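Local coordinates for protein mannan endo-1,6-alpha-mannosidase (Chaetomium thermophilum, PDB 6RY0) that probably cleaves alpha-1,6-mannosidic linkages and, as a calcium-binding family 76 transglycosidase, transfers GPI-anchored glycoproteins into the fungal cell wall, at residues Ser352-Pro363 with Phe371-Val379. Sequence-based numbering, arbitrary orientation.
Sequences SAEAAVKQCVGP and FYWKSGKFV
Ala356 CB sits squarely over the six-membered ring of Trp373, 3.4 Å from its centroid and 8° off the normal. A second CH-pi contact places Gly362 CA over the Phe378 ring, 3.5 Å from the centroid, so close that Gly362 has no space for a side chain on that side; Pro363 CD and Val361 CG2 extend this apolar contact. The chain thus leaves helix 342-358 and returns, in the loop before helix 389-401, to pack against it, the Cys360-Cys369 disulfide tying the connection between.

The Gln359 side chain, bent at chi2, folds back on its own segment, where NE2 donates to a lone pair of Ala356 O (2.8 Å). This holds the amide against the indole, the two planes 32° apart. Gln359 OE1 takes a weak bond from Gly370 N.

Water does the bridging: one molecule donates to both Ala355 O and Trp373 O, and another links Gln359 OE1 with Tyr372 N and Lys377 O.

Lys324 makes a cation-pi contact with Trp373, whose NE1 bonds Gly370 O. Replacing Trp373 with an alanine would probably leave Ala356 facing a gap and Lys324 without this aromatic partner. Direct contact is therefore mainly CH-pi and apolar, and several backbone polar groups meet through shared waters.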
loop_
_atom_site.group_PDB
_atom_site.type_symbol
_atom_site.label_atom_id
_atom_site.label_comp_id
_atom_site.label_asym_id
_atom_site.label_seq_id
_atom_site.Cartn_x
_atom_site.Cartn_y
_atom_site.Cartn_z
ATOM N N SER A 352 -5.839 -7.551 16.631
ATOM C CA SER A 352 -5.675 -8.154 15.320
ATOM C C SER A 352 -4.270 -8.756 15.207
ATOM O O SER A 352 -4.118 -9.882 14.707
ATOM C CB SER A 352 -5.975 -7.108 14.249
ATOM O OG SER A 352 -5.937 -7.639 12.958
ATOM N N ALA A 353 -3.238 -8.036 15.654
ATOM C CA ALA A 353 -1.885 -8.547 15.637
ATOM C C ALA A 353 -1.716 -9.747 16.595
ATOM O O ALA A 353 -0.953 -10.649 16.285
ATOM C CB ALA A 353 -0.888 -7.472 16.004
ATOM N N GLU A 354 -2.411 -9.748 17.727
ATOM C CA GLU A 354 -2.392 -10.922 18.595
ATOM C C GLU A 354 -2.884 -12.129 17.848
ATOM O O GLU A 354 -2.305 -13.210 17.969
ATOM C CB GLU A 354 -3.242 -10.695 19.848
ATOM C CG GLU A 354 -2.649 -9.745 20.822
ATOM C CD GLU A 354 -3.505 -9.481 22.038
ATOM O OE1 GLU A 354 -4.608 -10.064 22.144
ATOM O OE2 GLU A 354 -3.076 -8.682 22.901
ATOM N N ALA A 355 -3.963 -11.994 17.093
ATOM C CA ALA A 355 -4.481 -13.108 16.321
ATOM C C ALA A 355 -3.500 -13.505 15.232
ATOM O O ALA A 355 -3.285 -14.697 14.959
ATOM C CB ALA A 355 -5.840 -12.758 15.751
ATOM N N ALA A 356 -2.870 -12.537 14.592
ATOM C CA ALA A 356 -1.864 -12.839 13.565
ATOM C C ALA A 356 -0.785 -13.756 14.148
ATOM O O ALA A 356 -0.461 -14.793 13.584
ATOM C CB ALA A 356 -1.242 -11.555 13.046
ATOM N N VAL A 357 -0.214 -13.383 15.277
ATOM C CA VAL A 357 0.892 -14.199 15.803
ATOM C C VAL A 357 0.395 -15.513 16.394
ATOM O O VAL A 357 1.119 -16.503 16.361
ATOM C CB VAL A 357 1.806 -13.481 16.777
ATOM C CG1 VAL A 357 2.560 -12.353 16.093
ATOM C CG2 VAL A 357 1.119 -13.006 18.016
ATOM N N LYS A 358 -0.834 -15.572 16.900
ATOM C CA LYS A 358 -1.348 -16.827 17.473
ATOM C C LYS A 358 -1.348 -17.955 16.448
ATOM O O LYS A 358 -1.164 -19.113 16.830
ATOM C CB LYS A 358 -2.743 -16.612 18.036
ATOM C CG LYS A 358 -3.392 -17.855 18.586
ATOM C CD LYS A 358 -2.889 -18.168 19.955
ATOM C CE LYS A 358 -3.620 -19.367 20.550
ATOM N NZ LYS A 358 -3.008 -19.774 21.838
ATOM N N GLN A 359 -1.548 -17.637 15.157
ATOM C CA GLN A 359 -1.580 -18.650 14.135
ATOM C C GLN A 359 -0.278 -18.807 13.378
ATOM O O GLN A 359 -0.203 -19.656 12.486
ATOM C CB GLN A 359 -2.789 -18.495 13.198
ATOM C CG GLN A 359 -2.851 -17.190 12.416
ATOM C CD GLN A 359 -1.922 -17.159 11.210
ATOM O OE1 GLN A 359 -1.996 -18.015 10.318
ATOM N NE2 GLN A 359 -1.044 -16.176 11.170
ATOM N N CYS A 360 0.776 -18.077 13.759
ATOM C CA CYS A 360 2.095 -18.283 13.162
ATOM C C CYS A 360 2.807 -19.404 13.915
ATOM O O CYS A 360 3.744 -19.181 14.685
ATOM C CB CYS A 360 2.933 -17.025 13.166
ATOM S SG CYS A 360 2.337 -15.701 12.083
ATOM N N VAL A 361 2.334 -20.630 13.670
ATOM C CA VAL A 361 2.801 -21.813 14.377
ATOM C C VAL A 361 2.993 -22.978 13.414
ATOM O O VAL A 361 3.144 -24.117 13.847
ATOM C CB VAL A 361 1.837 -22.222 15.499
ATOM C CG1 VAL A 361 1.819 -21.165 16.584
ATOM C CG2 VAL A 361 0.438 -22.512 14.980
ATOM N N GLY A 362 2.972 -22.728 12.107
ATOM C CA GLY A 362 2.967 -23.815 11.154
ATOM C C GLY A 362 4.276 -24.533 10.988
ATOM O O GLY A 362 5.358 -23.970 11.193
ATOM N N PRO A 363 4.196 -25.791 10.558
ATOM C CA PRO A 363 5.396 -26.509 10.153
ATOM C C PRO A 363 5.909 -25.906 8.852
ATOM O O PRO A 363 5.156 -25.241 8.151
ATOM C CB PRO A 363 4.883 -27.927 9.938
ATOM C CG PRO A 363 3.493 -27.761 9.497
ATOM C CD PRO A 363 2.966 -26.534 10.240
ATOM N N PHE A 371 -2.885 -17.030 6.927
ATOM C CA PHE A 371 -3.713 -15.882 6.613
ATOM C C PHE A 371 -4.934 -15.748 7.491
ATOM O O PHE A 371 -5.484 -14.644 7.629
ATOM C CB PHE A 371 -4.213 -16.010 5.178
ATOM C CG PHE A 371 -5.024 -14.832 4.696
ATOM C CD1 PHE A 371 -4.431 -13.586 4.539
ATOM C CD2 PHE A 371 -6.365 -14.975 4.381
ATOM C CE1 PHE A 371 -5.157 -12.520 4.067
ATOM C CE2 PHE A 371 -7.082 -13.901 3.896
ATOM C CZ PHE A 371 -6.481 -12.672 3.763
ATOM N N TYR A 372 -5.428 -16.855 8.033
ATOM C CA TYR A 372 -6.784 -16.903 8.596
ATOM C C TYR A 372 -6.715 -16.581 10.075
ATOM O O TYR A 372 -6.954 -17.423 10.968
ATOM C CB TYR A 372 -7.431 -18.278 8.270
ATOM C CG TYR A 372 -7.589 -18.466 6.761
ATOM C CD1 TYR A 372 -6.543 -18.950 6.005
ATOM C CD2 TYR A 372 -8.754 -18.117 6.106
ATOM C CE1 TYR A 372 -6.634 -19.086 4.638
ATOM C CE2 TYR A 372 -8.869 -18.245 4.732
ATOM C CZ TYR A 372 -7.803 -18.721 3.998
ATOM O OH TYR A 372 -7.937 -18.844 2.642
ATOM N N TRP A 373 -6.373 -15.324 10.357
ATOM C CA TRP A 373 -6.092 -14.912 11.722
ATOM C C TRP A 373 -7.323 -15.043 12.619
ATOM O O TRP A 373 -7.244 -15.560 13.733
ATOM C CB TRP A 373 -5.553 -13.483 11.758
ATOM C CG TRP A 373 -4.356 -13.213 10.902
ATOM C CD1 TRP A 373 -3.582 -14.103 10.209
ATOM C CD2 TRP A 373 -3.810 -11.920 10.642
ATOM N NE1 TRP A 373 -2.585 -13.436 9.527
ATOM C CE2 TRP A 373 -2.706 -12.093 9.770
ATOM C CE3 TRP A 373 -4.128 -10.635 11.078
ATOM C CZ2 TRP A 373 -1.925 -11.031 9.324
ATOM C CZ3 TRP A 373 -3.355 -9.571 10.629
ATOM C CH2 TRP A 373 -2.260 -9.789 9.759
ATOM N N LYS A 374 -8.454 -14.558 12.132
ATOM C CA LYS A 374 -9.671 -14.619 12.934
ATOM C C LYS A 374 -10.002 -16.054 13.347
ATOM O O LYS A 374 -10.464 -16.276 14.462
ATOM C CB LYS A 374 -10.824 -13.990 12.180
ATOM C CG LYS A 374 -12.189 -14.059 12.927
ATOM C CD LYS A 374 -12.240 -13.337 14.308
ATOM C CE LYS A 374 -13.599 -13.465 14.992
ATOM N NZ LYS A 374 -13.923 -14.749 15.651
ATOM N N SER A 375 -9.758 -17.009 12.465
ATOM C CA SER A 375 -10.080 -18.415 12.744
ATOM C C SER A 375 -9.326 -18.982 13.906
ATOM O O SER A 375 -9.727 -19.992 14.476
ATOM C CB SER A 375 -9.766 -19.305 11.533
ATOM O OG SER A 375 -8.388 -19.661 11.415
ATOM N N GLY A 376 -8.186 -18.408 14.234
ATOM C CA GLY A 376 -7.389 -18.889 15.346
ATOM C C GLY A 376 -6.476 -20.062 15.071
ATOM O O GLY A 376 -5.826 -20.543 16.004
ATOM N N LYS A 377 -6.412 -20.513 13.827
ATOM C CA LYS A 377 -5.659 -21.720 13.481
ATOM C C LYS A 377 -4.780 -21.451 12.275
ATOM O O LYS A 377 -5.171 -20.740 11.360
ATOM C CB LYS A 377 -6.623 -22.869 13.147
ATOM C CG LYS A 377 -7.636 -23.140 14.233
ATOM C CD LYS A 377 -8.609 -24.247 13.873
ATOM C CE LYS A 377 -9.665 -24.464 14.955
ATOM N NZ LYS A 377 -10.555 -25.610 14.650
ATOM N N PHE A 378 -3.613 -22.078 12.277
ATOM C CA PHE A 378 -2.741 -22.076 11.120
ATOM C C PHE A 378 -3.378 -22.854 9.991
ATOM O O PHE A 378 -3.810 -23.988 10.174
ATOM C CB PHE A 378 -1.382 -22.690 11.468
ATOM C CG PHE A 378 -0.493 -22.851 10.265
ATOM C CD1 PHE A 378 0.194 -21.748 9.749
ATOM C CD2 PHE A 378 -0.369 -24.067 9.612
ATOM C CE1 PHE A 378 0.960 -21.862 8.625
ATOM C CE2 PHE A 378 0.424 -24.186 8.516
ATOM C CZ PHE A 378 1.090 -23.076 8.006
ATOM N N VAL A 379 -3.383 -22.254 8.812
ATOM C CA VAL A 379 -3.808 -22.860 7.565
ATOM C C VAL A 379 -2.612 -22.738 6.624
ATOM O O VAL A 379 -2.056 -21.663 6.443
ATOM C CB VAL A 379 -5.022 -22.113 6.964
ATOM C CG1 VAL A 379 -5.376 -22.671 5.629
ATOM C CG2 VAL A 379 -6.215 -22.155 7.918
HETATM O O HOH W 1 -5.263 -16.471 15.371
HETATM O O HOH W 2 -3.206 -21.449 16.476
HETATM O O HOH W 3 -4.069 -19.313 9.142
#